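Local coordinates for D-isomer specific 2-hydroxyacid dehydrogenase family protein (Desulfovibrio vulgaris, PDB 5TX7), which probably catalyses the NAD-dependent interconversion of D-2-hydroxyacids and 2-oxoacids, at residues 104-107 with 108-111; 112-115 with 116-119; 156-159 with 160-163; 191-194 with 195-199; 248-252 with 253-257. All coordinates share one frame; numbering follows the deposited sequence.

Contact 1 (104-107 with 108-111); sequences AQHV and FALL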
loop_
_atom_site.group_PDB
_atom_site.type_symbol
_atom_site.label_atom_id
_atom_site.label_comp_id
_atom_site.label_asym_id
_atom_site.label_seq_id
_atom_site.Cartn_x
_atom_site.Cartn_y
_atom_site.Cartn_z
ATOM N N ALA A 104 -8.313 -7.475 -2.728
ATOM C CA ALA A 104 -7.593 -6.696 -3.739
ATOM C C ALA A 104 -6.626 -5.656 -3.139
ATOM O O ALA A 104 -5.503 -5.521 -3.573
ATOM C CB ALA A 104 -8.579 -6.011 -4.660
ATOM N N GLN A 105 -7.078 -4.920 -2.142
ATOM C CA GLN A 105 -6.198 -4.006 -1.426
ATOM C C GLN A 105 -5.067 -4.689 -0.658
ATOM O O GLN A 105 -3.988 -4.098 -0.514
ATOM C CB GLN A 105 -7.003 -3.109 -0.489
ATOM C CG GLN A 105 -7.859 -2.146 -1.299
ATOM C CD GLN A 105 -8.729 -1.246 -0.474
ATOM O OE1 GLN A 105 -8.418 -0.922 0.681
ATOM N NE2 GLN A 105 -9.837 -0.824 -1.061
ATOM N N HIS A 106 -5.296 -5.907 -0.157
ATOM C CA HIS A 106 -4.210 -6.641 0.513
ATOM C C HIS A 106 -3.085 -7.071 -0.467
ATOM O O HIS A 106 -1.902 -7.094 -0.097
ATOM C CB HIS A 106 -4.738 -7.859 1.294
ATOM C CG HIS A 106 -3.768 -8.381 2.300
ATOM N ND1 HIS A 106 -3.358 -7.641 3.388
ATOM C CD2 HIS A 106 -3.107 -9.559 2.377
ATOM C CE1 HIS A 106 -2.486 -8.343 4.092
ATOM N NE2 HIS A 106 -2.333 -9.520 3.513
ATOM N N VAL A 107 -3.463 -7.386 -1.713
ATOM C CA VAL A 107 -2.488 -7.666 -2.777
ATOM C C VAL A 107 -1.469 -6.503 -2.891
ATOM O O VAL A 107 -0.238 -6.736 -2.949
ATOM C CB VAL A 107 -3.187 -7.917 -4.137
ATOM C CG1 VAL A 107 -2.192 -7.896 -5.320
ATOM C CG2 VAL A 107 -3.945 -9.223 -4.111
ATOM N N PHE A 108 -2.009 -5.271 -2.894
ATOM C CA PHE A 108 -1.191 -4.074 -2.974
ATOM C C PHE A 108 -0.499 -3.666 -1.668
ATOM O O PHE A 108 0.573 -3.056 -1.720
ATOM C CB PHE A 108 -1.980 -2.915 -3.624
ATOM C CG PHE A 108 -2.254 -3.165 -5.069
ATOM C CD1 PHE A 108 -1.244 -2.972 -6.015
ATOM C CD2 PHE A 108 -3.471 -3.697 -5.484
ATOM C CE1 PHE A 108 -1.442 -3.247 -7.342
ATOM C CE2 PHE A 108 -3.684 -3.988 -6.827
ATOM C CZ PHE A 108 -2.667 -3.770 -7.755
ATOM N N ALA A 109 -1.075 -4.008 -0.518
ATOM C CA ALA A 109 -0.363 -3.834 0.743
ATOM C C ALA A 109 0.880 -4.745 0.779
ATOM O O ALA A 109 1.963 -4.306 1.152
ATOM C CB ALA A 109 -1.266 -4.123 1.920
ATOM N N LEU A 110 0.736 -5.994 0.355
ATOM C CA LEU A 110 1.901 -6.910 0.287
ATOM C C LEU A 110 2.935 -6.435 -0.748
ATOM O O LEU A 110 4.131 -6.355 -0.464
ATOM C CB LEU A 110 1.456 -8.331 -0.054
ATOM C CG LEU A 110 0.594 -9.029 1.007
ATOM C CD1 LEU A 110 -0.112 -10.233 0.417
ATOM C CD2 LEU A 110 1.405 -9.484 2.200
ATOM N N LEU A 111 2.448 -6.103 -1.942
ATOM C CA LEU A 111 3.320 -5.721 -3.049
ATOM C C LEU A 111 4.103 -4.433 -2.792
ATOM O O LEU A 111 5.280 -4.348 -3.136
ATOM C CB LEU A 111 2.500 -5.578 -4.317
ATOM C CG LEU A 111 3.214 -5.149 -5.597
ATOM C CD1 LEU A 111 4.289 -6.177 -5.908
ATOM C CD2 LEU A 111 2.215 -5.017 -6.721
#
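Leu110 lies over one face of the His106 imidazole, a CH-pi contact in which its CG stands 4.2 Å from the ring centroid. The first torsion of His106 (chi1 -163°) turns CG away from its own backbone N and brings the ring beside the carbonyl carbon, under the branch of the residue one turn on. Leu110 CD1 comes down on His106 CD2 at 3.6 Å. Beyond this cover, NE2 of the ring is hydrogen-bonded to Thr284 OG1, which ties its rotation to a partner outside the helix.

Phe108 is turned the other way: its CG takes the place beside the backbone N (chi1 -68°), and the ring leans back along the helix. There the edge at CD2 meets Ala104 O at 3.3 Å, near the ring plane, while Val107 CG1 sits over one face, 4.4 Å from CD2. Behind these side chains run regular backbone bonds, such as Leu110 N to His106 O at 2.9 Å (N-H...O 168°). The Gln105 amide reaches the second subunit, OE1 accepting from Leu146 N there. The i to i+4 pairs His106-Leu110 and Ala104-Phe108 are typical of a buried alpha helix, here helix 100-116, between the Rossmann-type sheet and the subunit interface.

Contact 2 (112-115 with 116-119); sequences LELC and RRTA
Glu113 reaches past the end of its helix to the backbone of Ala119, whose N donates to Glu113 OE1 at 3.3 Å in a nearly straight bond (174°) on the syn lone pair. With CG anti to the backbone N (chi1 180°) and the chain bent at chi2 (65°), the carboxylate folds forward to this point. OE1 also accepts a hydrogen bond from water 1 at 2.7 Å; that water bonds Thr118 OG1 at 2.6 Å and gives a weak bond to Leu112 O. The other oxygen, OE2, accepts from water 2 at 2.8 Å, and the water in turn accepts from Arg117 NH1 at 2.7 Å in the guanidinium plane, bridging two opposite charges too far apart for a salt bridge. Because OE1 also lies close to Glu113 OE1 of the second subunit, proton affinity there may be raised. Of the backbone donors, Arg116 N binds Leu112 O at 2.8 Å, whereas Arg117 N holds Glu113 O only weakly. Arg116 NE donates to Gln143, while NH1 and NH2 reach Ser102 O and Ala288 O of the second subunit. Arg117, with positive phi, ends one helix and is N-cap of the next: a break between consecutive helices, set in a dimer interface.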
loop_
_atom_site.group_PDB
_atom_site.type_symbol
_atom_site.label_atom_id
_atom_site.label_comp_id
_atom_site.label_asym_id
_atom_site.label_seq_id
_atom_site.Cartn_x
_atom_site.Cartn_y
_atom_site.Cartn_z
ATOM N N LEU A 112 3.452 -3.430 -2.217
ATOM C CA LEU A 112 4.106 -2.160 -1.925
ATOM C C LEU A 112 5.067 -2.231 -0.757
ATOM O O LEU A 112 6.059 -1.492 -0.743
ATOM C CB LEU A 112 3.084 -1.041 -1.697
ATOM C CG LEU A 112 2.397 -0.553 -2.966
ATOM C CD1 LEU A 112 1.235 0.359 -2.596
ATOM C CD2 LEU A 112 3.378 0.168 -3.862
ATOM N N GLU A 113 4.797 -3.109 0.202
ATOM C CA GLU A 113 5.770 -3.360 1.255
ATOM C C GLU A 113 6.986 -4.052 0.672
ATOM O O GLU A 113 8.089 -3.755 1.119
ATOM C CB GLU A 113 5.174 -4.131 2.438
ATOM C CG GLU A 113 6.145 -4.441 3.589
ATOM C CD GLU A 113 6.714 -3.256 4.366
ATOM O OE1 GLU A 113 6.145 -2.126 4.347
ATOM O OE2 GLU A 113 7.764 -3.494 5.041
ATOM N N LEU A 114 6.817 -4.946 -0.295
ATOM C CA LEU A 114 7.990 -5.539 -0.957
ATOM C C LEU A 114 8.767 -4.468 -1.779
ATOM O O LEU A 114 9.993 -4.499 -1.838
ATOM C CB LEU A 114 7.598 -6.712 -1.848
ATOM C CG LEU A 114 7.053 -7.960 -1.132
ATOM C CD1 LEU A 114 6.222 -8.866 -2.037
ATOM C CD2 LEU A 114 8.182 -8.771 -0.519
ATOM N N CYS A 115 8.049 -3.536 -2.396
ATOM C CA CYS A 115 8.671 -2.556 -3.281
ATOM C C CYS A 115 9.334 -1.377 -2.579
ATOM O O CYS A 115 10.367 -0.891 -3.038
ATOM C CB CYS A 115 7.676 -2.040 -4.304
ATOM S SG CYS A 115 7.305 -3.345 -5.502
ATOM N N ARG A 116 8.732 -0.927 -1.476
ATOM C CA ARG A 116 9.230 0.232 -0.695
ATOM C C ARG A 116 9.751 -0.137 0.693
ATOM O O ARG A 116 10.597 0.576 1.235
ATOM C CB ARG A 116 8.107 1.256 -0.540
ATOM C CG ARG A 116 7.314 1.561 -1.812
ATOM C CD ARG A 116 8.208 2.061 -2.927
ATOM N NE ARG A 116 8.724 3.411 -2.654
ATOM C CZ ARG A 116 8.444 4.521 -3.332
ATOM N NH1 ARG A 116 7.615 4.520 -4.384
ATOM N NH2 ARG A 116 9.007 5.660 -2.940
ATOM N N ARG A 117 9.270 -1.231 1.292
ATOM C CA ARG A 117 9.719 -1.653 2.616
ATOM C C ARG A 117 9.539 -0.531 3.632
ATOM O O ARG A 117 10.476 -0.210 4.358
ATOM C CB ARG A 117 11.163 -2.170 2.542
ATOM C CG ARG A 117 11.340 -3.487 1.802
ATOM C CD ARG A 117 10.985 -4.645 2.706
ATOM N NE ARG A 117 11.100 -5.940 2.049
ATOM C CZ ARG A 117 10.688 -7.108 2.576
ATOM N NH1 ARG A 117 10.075 -7.167 3.767
ATOM N NH2 ARG A 117 10.859 -8.240 1.894
ATOM N N THR A 118 8.336 0.055 3.700
ATOM C CA THR A 118 8.127 1.222 4.579
ATOM C C THR A 118 8.340 0.871 6.022
ATOM O O THR A 118 8.947 1.635 6.755
ATOM C CB THR A 118 6.740 1.849 4.466
ATOM O OG1 THR A 118 5.751 0.851 4.707
ATOM C CG2 THR A 118 6.557 2.486 3.091
ATOM N N ALA A 119 7.843 -0.285 6.430
ATOM C CA ALA A 119 7.950 -0.732 7.824
ATOM C C ALA A 119 9.384 -1.045 8.239
ATOM O O ALA A 119 9.760 -0.814 9.393
ATOM C CB ALA A 119 7.060 -1.945 8.063
HETATM O O HOH W 1 5.514 -0.326 2.436
HETATM O O HOH W 2 9.890 -5.241 5.593
#

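Contact 3 (156-159 with 160-163); sequences FGNT and GRRV
The glycine-rich turn that leads from strand 150-154 into helix 158-169 matches the GxGxxG pattern of Rossmann-type dinucleotide folds, consistent with the NAD binding assigned to this protein. Here Phe156 and Arg161 meet across its first helical turn. Arg161 CG sits over the centre of the Phe156 ring, 3.8 Å from the centroid and only 4° off the normal, a CH-pi contact. With the chain extended from CG to NE, the arginine runs on beyond the ring, and its NE donates a weak hydrogen bond to Phe156 O at 3.0 Å. Ring and guanidinium planes stand 76° apart, so the two groups are crossed rather than stacked; the charged end instead makes a cation-pi contact with Phe183. Gly157 is the N-cap, its O accepting from Arg161 N at 2.9 Å. Asn158 O and Thr159 O continue the series by accepting from Arg162 N and Val163 N. Gly160 has only hydrogen on the side facing Phe156 CA. The turn belongs to the beta-alpha-beta unit formed with strand 173-177; Thr159 packs on Val103 and Val163 on Ala104 of helix 100-116, while Arg162 NH1 makes a weak bond to Ala169 O of the second subunit.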
loop_
_atom_site.group_PDB
_atom_site.type_symbol
_atom_site.label_atom_id
_atom_site.label_comp_id
_atom_site.label_asym_id
_atom_site.label_seq_id
_atom_site.Cartn_x
_atom_site.Cartn_y
_atom_site.Cartn_z
ATOM N N PHE A 156 -9.975 -14.170 -13.156
ATOM C CA PHE A 156 -10.492 -12.822 -13.434
ATOM C C PHE A 156 -11.966 -12.703 -13.055
ATOM O O PHE A 156 -12.789 -12.160 -13.805
ATOM C CB PHE A 156 -10.231 -12.456 -14.909
ATOM C CG PHE A 156 -10.011 -10.980 -15.163
ATOM C CD1 PHE A 156 -9.145 -10.224 -14.357
ATOM C CD2 PHE A 156 -10.625 -10.349 -16.252
ATOM C CE1 PHE A 156 -8.940 -8.878 -14.614
ATOM C CE2 PHE A 156 -10.405 -9.016 -16.517
ATOM C CZ PHE A 156 -9.567 -8.270 -15.692
ATOM N N GLY A 157 -12.286 -13.195 -11.859
ATOM C CA GLY A 157 -13.547 -12.881 -11.185
ATOM C C GLY A 157 -13.480 -11.481 -10.593
ATOM O O GLY A 157 -12.629 -10.678 -10.973
ATOM N N ASN A 158 -14.342 -11.205 -9.623
ATOM C CA ASN A 158 -14.470 -9.856 -9.047
ATOM C C ASN A 158 -13.167 -9.314 -8.432
ATOM O O ASN A 158 -12.826 -8.153 -8.657
ATOM C CB ASN A 158 -15.554 -9.825 -7.965
ATOM C CG ASN A 158 -16.956 -10.110 -8.509
ATOM O OD1 ASN A 158 -17.696 -10.901 -7.942
ATOM N ND2 ASN A 158 -17.317 -9.466 -9.594
ATOM N N THR A 159 -12.459 -10.153 -7.676
ATOM C CA THR A 159 -11.259 -9.714 -6.966
ATOM C C THR A 159 -10.142 -9.404 -7.969
ATOM O O THR A 159 -9.575 -8.314 -7.967
ATOM C CB THR A 159 -10.806 -10.775 -5.949
ATOM O OG1 THR A 159 -11.852 -11.018 -5.025
ATOM C CG2 THR A 159 -9.635 -10.309 -5.159
ATOM N N GLY A 160 -9.872 -10.376 -8.833
ATOM C CA GLY A 160 -8.985 -10.211 -9.974
ATOM C C GLY A 160 -9.240 -8.940 -10.768
ATOM O O GLY A 160 -8.320 -8.214 -11.069
ATOM N N ARG A 161 -10.487 -8.662 -11.087
ATOM C CA ARG A 161 -10.833 -7.448 -11.835
ATOM C C ARG A 161 -10.525 -6.188 -11.060
ATOM O O ARG A 161 -10.084 -5.198 -11.651
ATOM C CB ARG A 161 -12.315 -7.432 -12.184
ATOM C CG ARG A 161 -12.684 -8.443 -13.250
ATOM C CD ARG A 161 -14.177 -8.663 -13.247
ATOM N NE ARG A 161 -14.570 -9.808 -14.053
ATOM C CZ ARG A 161 -15.829 -10.209 -14.204
ATOM N NH1 ARG A 161 -16.823 -9.565 -13.583
ATOM N NH2 ARG A 161 -16.105 -11.264 -14.965
ATOM N N ARG A 162 -10.777 -6.227 -9.745
ATOM C CA ARG A 162 -10.435 -5.117 -8.836
ATOM C C ARG A 162 -8.925 -4.906 -8.819
ATOM O O ARG A 162 -8.443 -3.782 -8.954
ATOM C CB ARG A 162 -10.954 -5.403 -7.428
ATOM C CG ARG A 162 -11.015 -4.223 -6.501
ATOM C CD ARG A 162 -12.157 -3.323 -6.910
ATOM N NE ARG A 162 -11.629 -2.096 -7.425
ATOM C CZ ARG A 162 -12.329 -1.238 -8.157
ATOM N NH1 ARG A 162 -11.739 -0.138 -8.607
ATOM N NH2 ARG A 162 -13.624 -1.440 -8.442
ATOM N N VAL A 163 -8.171 -5.995 -8.689
ATOM C CA VAL A 163 -6.730 -5.894 -8.734
ATOM C C VAL A 163 -6.278 -5.240 -10.046
ATOM O O VAL A 163 -5.372 -4.403 -10.044
ATOM C CB VAL A 163 -6.058 -7.261 -8.520
ATOM C CG1 VAL A 163 -4.583 -7.215 -8.897
ATOM C CG2 VAL A 163 -6.209 -7.703 -7.081
#

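Contact 4 (191-194 with 195-199); sequences EHVG and LDELF
Val193 carries the apolar part of this strand-to-helix turn by touching two residues of the first helical turn. Its CG2 lies 3.7 Å from Leu198 CB, the two side chains crossing at about a right angle. The other branch, CG1, is anti to the carbonyl carbon (chi1 -63°) and faces the carboxylate end of Glu197, at 3.5 Å from OE2 and 3.7 Å from CD. Glu197 is itself extended beyond CG; with CG anti to the backbone N (chi1 -172°), the chain lies across Val193, so that its methylenes CB and CG also pass within about 4.1 Å of Val193 CB.

Among the charged groups, Glu191 OE2 and Glu197 OE2 stand 3.8 Å apart, like charges whose carboxylate planes are turned 70° from each other. The approach is mildly unfavourable and would probably be eased by solvent, as both residues are exposed. Asp196 points elsewhere and forms salt bridges with Arg223 and Arg222.

In the backbone, Gly194 is the N-cap. Its O accepts from Leu198 N at 3.0 Å, closing the first turn of helix 195-201, and a weak bond follows from Phe199 N to Leu195 O.

Strand 190-192 is the outermost on this side of the seven-stranded parallel sheet, bonded through Glu191 to strand 173-177. Val193 packs on Ile175 and Leu198 on Tyr177 of that neighbouring strand, while Leu198 and Phe199 lie against Val205 of strand 204-207, and Phe199 also touches Arg223 of helix 221-225.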
loop_
_atom_site.group_PDB
_atom_site.type_symbol
_atom_site.label_atom_id
_atom_site.label_comp_id
_atom_site.label_asym_id
_atom_site.label_seq_id
_atom_site.Cartn_x
_atom_site.Cartn_y
_atom_site.Cartn_z
ATOM N N GLU A 191 -4.901 -7.024 -21.815
ATOM C CA GLU A 191 -4.951 -8.133 -22.756
ATOM C C GLU A 191 -5.243 -9.462 -22.032
ATOM O O GLU A 191 -4.800 -9.680 -20.910
ATOM C CB GLU A 191 -3.610 -8.183 -23.480
ATOM C CG GLU A 191 -3.509 -9.094 -24.678
ATOM C CD GLU A 191 -2.083 -9.160 -25.225
ATOM O OE1 GLU A 191 -1.326 -8.164 -25.084
ATOM O OE2 GLU A 191 -1.719 -10.216 -25.802
ATOM N N HIS A 192 -6.033 -10.320 -22.659
ATOM C CA HIS A 192 -6.196 -11.714 -22.212
ATOM C C HIS A 192 -5.041 -12.578 -22.723
ATOM O O HIS A 192 -4.659 -12.471 -23.879
ATOM C CB HIS A 192 -7.521 -12.311 -22.700
ATOM C CG HIS A 192 -8.717 -11.766 -21.996
ATOM N ND1 HIS A 192 -9.675 -11.006 -22.632
ATOM C CD2 HIS A 192 -9.100 -11.850 -20.704
ATOM C CE1 HIS A 192 -10.607 -10.662 -21.764
ATOM N NE2 HIS A 192 -10.285 -11.164 -20.586
ATOM N N VAL A 193 -4.516 -13.442 -21.867
ATOM C CA VAL A 193 -3.414 -14.334 -22.236
ATOM C C VAL A 193 -3.631 -15.739 -21.708
ATOM O O VAL A 193 -4.350 -15.927 -20.739
ATOM C CB VAL A 193 -2.058 -13.832 -21.681
ATOM C CG1 VAL A 193 -1.698 -12.484 -22.290
ATOM C CG2 VAL A 193 -2.064 -13.742 -20.155
ATOM N N GLY A 194 -2.983 -16.715 -22.345
ATOM C CA GLY A 194 -2.860 -18.043 -21.781
ATOM C C GLY A 194 -2.012 -18.020 -20.522
ATOM O O GLY A 194 -1.255 -17.092 -20.288
ATOM N N LEU A 195 -2.126 -19.060 -19.722
ATOM C CA LEU A 195 -1.415 -19.136 -18.443
ATOM C C LEU A 195 0.118 -19.125 -18.578
ATOM O O LEU A 195 0.785 -18.444 -17.822
ATOM C CB LEU A 195 -1.864 -20.385 -17.679
ATOM C CG LEU A 195 -1.484 -20.499 -16.221
ATOM C CD1 LEU A 195 -1.750 -19.206 -15.454
ATOM C CD2 LEU A 195 -2.339 -21.599 -15.580
ATOM N N ASP A 196 0.662 -19.846 -19.552
ATOM C CA ASP A 196 2.119 -19.851 -19.772
ATOM C C ASP A 196 2.639 -18.491 -20.227
ATOM O O ASP A 196 3.648 -18.031 -19.697
ATOM C CB ASP A 196 2.559 -21.024 -20.683
ATOM C CG ASP A 196 2.407 -22.400 -19.988
ATOM O OD1 ASP A 196 2.387 -22.478 -18.735
ATOM O OD2 ASP A 196 2.315 -23.439 -20.675
ATOM N N GLU A 197 1.927 -17.838 -21.146
ATOM C CA GLU A 197 2.236 -16.484 -21.610
ATOM C C GLU A 197 2.201 -15.444 -20.483
ATOM O O GLU A 197 3.002 -14.499 -20.477
ATOM C CB GLU A 197 1.242 -16.099 -22.715
ATOM C CG GLU A 197 1.511 -14.796 -23.463
ATOM C CD GLU A 197 0.435 -14.489 -24.516
ATOM O OE1 GLU A 197 -0.360 -15.408 -24.901
ATOM O OE2 GLU A 197 0.379 -13.311 -24.958
ATOM N N LEU A 198 1.279 -15.622 -19.537
ATOM C CA LEU A 198 1.180 -14.739 -18.370
ATOM C C LEU A 198 2.487 -14.757 -17.600
ATOM O O LEU A 198 3.026 -13.696 -17.325
ATOM C CB LEU A 198 0.014 -15.122 -17.453
ATOM C CG LEU A 198 -0.343 -14.176 -16.284
ATOM C CD1 LEU A 198 -1.820 -14.265 -15.932
ATOM C CD2 LEU A 198 0.454 -14.424 -15.016
ATOM N N PHE A 199 3.004 -15.942 -17.284
ATOM C CA PHE A 199 4.276 -16.040 -16.525
ATOM C C PHE A 199 5.520 -15.514 -17.246
ATOM O O PHE A 199 6.399 -14.957 -16.581
ATOM C CB PHE A 199 4.519 -17.463 -16.004
ATOM C CG PHE A 199 3.692 -17.789 -14.804
ATOM C CD1 PHE A 199 2.413 -18.307 -14.957
ATOM C CD2 PHE A 199 4.156 -17.506 -13.526
ATOM C CE1 PHE A 199 1.619 -18.576 -13.862
ATOM C CE2 PHE A 199 3.380 -17.800 -12.428
ATOM C CZ PHE A 199 2.103 -18.323 -12.598
#

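Contact 5 (248-252 with 253-257); sequences AEALD and SGRLA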
loop_
_atom_site.group_PDB
_atom_site.type_symbol
_atom_site.label_atom_id
_atom_site.label_comp_id
_atom_site.label_asym_id
_atom_site.label_seq_id
_atom_site.Cartn_x
_atom_site.Cartn_y
_atom_site.Cartn_z
ATOM N N ALA A 248 10.451 -21.189 -2.721
ATOM C CA ALA A 248 11.562 -20.915 -1.815
ATOM C C ALA A 248 12.889 -20.806 -2.586
ATOM O O ALA A 248 13.630 -19.848 -2.416
ATOM C CB ALA A 248 11.648 -21.982 -0.742
ATOM N N GLU A 249 13.152 -21.781 -3.448
ATOM C CA GLU A 249 14.356 -21.806 -4.284
ATOM C C GLU A 249 14.427 -20.601 -5.231
ATOM O O GLU A 249 15.503 -20.038 -5.428
ATOM C CB GLU A 249 14.499 -23.160 -5.027
ATOM C CG GLU A 249 15.388 -24.179 -4.290
ATOM C CD GLU A 249 15.027 -25.669 -4.507
ATOM O OE1 GLU A 249 15.437 -26.493 -3.654
ATOM O OE2 GLU A 249 14.369 -26.051 -5.514
ATOM N N ALA A 250 13.290 -20.182 -5.783
ATOM C CA ALA A 250 13.238 -18.977 -6.654
ATOM C C ALA A 250 13.540 -17.685 -5.916
ATOM O O ALA A 250 14.142 -16.767 -6.479
ATOM C CB ALA A 250 11.883 -18.856 -7.351
ATOM N N LEU A 251 13.096 -17.603 -4.669
ATOM C CA LEU A 251 13.413 -16.467 -3.824
ATOM C C LEU A 251 14.903 -16.453 -3.498
ATOM O O LEU A 251 15.549 -15.418 -3.674
ATOM C CB LEU A 251 12.561 -16.485 -2.553
ATOM C CG LEU A 251 11.085 -16.053 -2.790
ATOM C CD1 LEU A 251 10.176 -16.523 -1.654
ATOM C CD2 LEU A 251 10.956 -14.545 -2.973
ATOM N N ASP A 252 15.454 -17.595 -3.072
ATOM C CA ASP A 252 16.883 -17.668 -2.727
ATOM C C ASP A 252 17.807 -17.425 -3.934
ATOM O O ASP A 252 18.859 -16.797 -3.782
ATOM C CB ASP A 252 17.237 -18.987 -1.997
ATOM C CG ASP A 252 16.670 -19.051 -0.540
ATOM O OD1 ASP A 252 16.770 -18.056 0.225
ATOM O OD2 ASP A 252 16.119 -20.109 -0.148
ATOM N N SER A 253 17.394 -17.870 -5.125
ATOM C CA SER A 253 18.178 -17.663 -6.363
ATOM C C SER A 253 18.112 -16.249 -6.933
ATOM O O SER A 253 18.983 -15.870 -7.705
ATOM C CB SER A 253 17.754 -18.647 -7.462
ATOM O OG SER A 253 16.632 -18.184 -8.187
ATOM N N GLY A 254 17.076 -15.485 -6.582
ATOM C CA GLY A 254 16.878 -14.134 -7.111
ATOM C C GLY A 254 15.921 -14.057 -8.293
ATOM O O GLY A 254 15.694 -12.961 -8.838
ATOM N N ARG A 255 15.353 -15.203 -8.690
ATOM C CA ARG A 255 14.334 -15.247 -9.725
ATOM C C ARG A 255 13.173 -14.379 -9.309
ATOM O O ARG A 255 12.711 -13.527 -10.080
ATOM C CB ARG A 255 13.846 -16.686 -9.945
ATOM C CG ARG A 255 12.641 -16.853 -10.882
ATOM C CD ARG A 255 13.063 -16.591 -12.312
ATOM N NE ARG A 255 13.889 -17.666 -12.879
ATOM C CZ ARG A 255 14.631 -17.557 -13.971
ATOM N NH1 ARG A 255 14.678 -16.418 -14.653
ATOM N NH2 ARG A 255 15.342 -18.599 -14.392
ATOM N N LEU A 256 12.687 -14.632 -8.092
ATOM C CA LEU A 256 11.690 -13.794 -7.473
ATOM C C LEU A 256 12.422 -12.822 -6.583
ATOM O O LEU A 256 13.195 -13.245 -5.689
ATOM C CB LEU A 256 10.702 -14.601 -6.651
ATOM C CG LEU A 256 9.718 -15.483 -7.417
ATOM C CD1 LEU A 256 8.881 -16.293 -6.437
ATOM C CD2 LEU A 256 8.821 -14.657 -8.320
ATOM N N ALA A 257 12.186 -11.528 -6.836
ATOM C CA ALA A 257 12.657 -10.475 -5.964
ATOM C C ALA A 257 11.878 -10.447 -4.662
ATOM O O ALA A 257 12.321 -9.839 -3.681
ATOM C CB ALA A 257 12.550 -9.121 -6.660
HETATM O O HOH W 3 14.962 -12.711 -3.744
#
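Ala250 and Leu256 meet through a flat carbonyl group: Leu256 N approaches Ala250 O at 3.0 Å from above the carbonyl plane, 58° out of it, although the N-H itself points almost straight at the oxygen. The Leu251 carbonyl is used in a similar manner, with Gly254 N at 3.3 Å from its O and 68° out of plane; neither donor lies on a lone pair. Water 3 donates to this same Leu251 O at 2.8 Å and to Leu256 O at 2.7 Å, bridging the last helical turn to the outgoing strand.

Gly254 is the first residue to leave helical backbone angles, and its positive phi (97°), together with the bonds back into the final turn from Gly254 N to Leu251 O and from Leu256 N to Ala250 O, makes a Schellman motif at the C-terminal end of helix 244-253. A further bond, Gly254 N to Ala250 O, is weak, so that this oxygen takes a well-directed N-H from Leu256 and a weak one from Gly254. Helix 244-253 and strand 256-261 belong to a beta-alpha-beta unit that starts with strand 231-235.

Ser253 adds an ST turn: its OG accepts from Arg255 N at 3.3 Å, held between the backbone N and the carbonyl carbon of its own residue. The reversal also closes an apolar patch. Leu256 turns back toward the helix, its CB meeting Leu251 CD2 at 3.7 Å while its CG lies 4.0 Å from Ala250 CB. Arg255 CB also touches Ala250 CB, at 3.9 Å, and the rest of its chain, bent at chi2 and chi3, leads away to Pro229.

In the fold
Contacts 1 and 2 follow each other along helix 100-116, their centres about 11 Å apart, and both touch the second subunit. Contact 1 is also tied directly to contact 3, where Ala104 CB packs on Arg162 CG at 3.5 Å; this sets helix 100-116 against the helix that leaves the glycine-rich turn, the presumed NAD-binding site. Contacts 4 and 5 both reach the same parallel sheet, with centres about 21 Å apart and no touch between them. Contact 4 comes within about 4 Å of contact 3 at its nearest atoms, contact 5 within about 5 Å of contact 2. A bound di(hydroxyethyl)ether lies about 5 Å from the Ala119 side chain of contact 2.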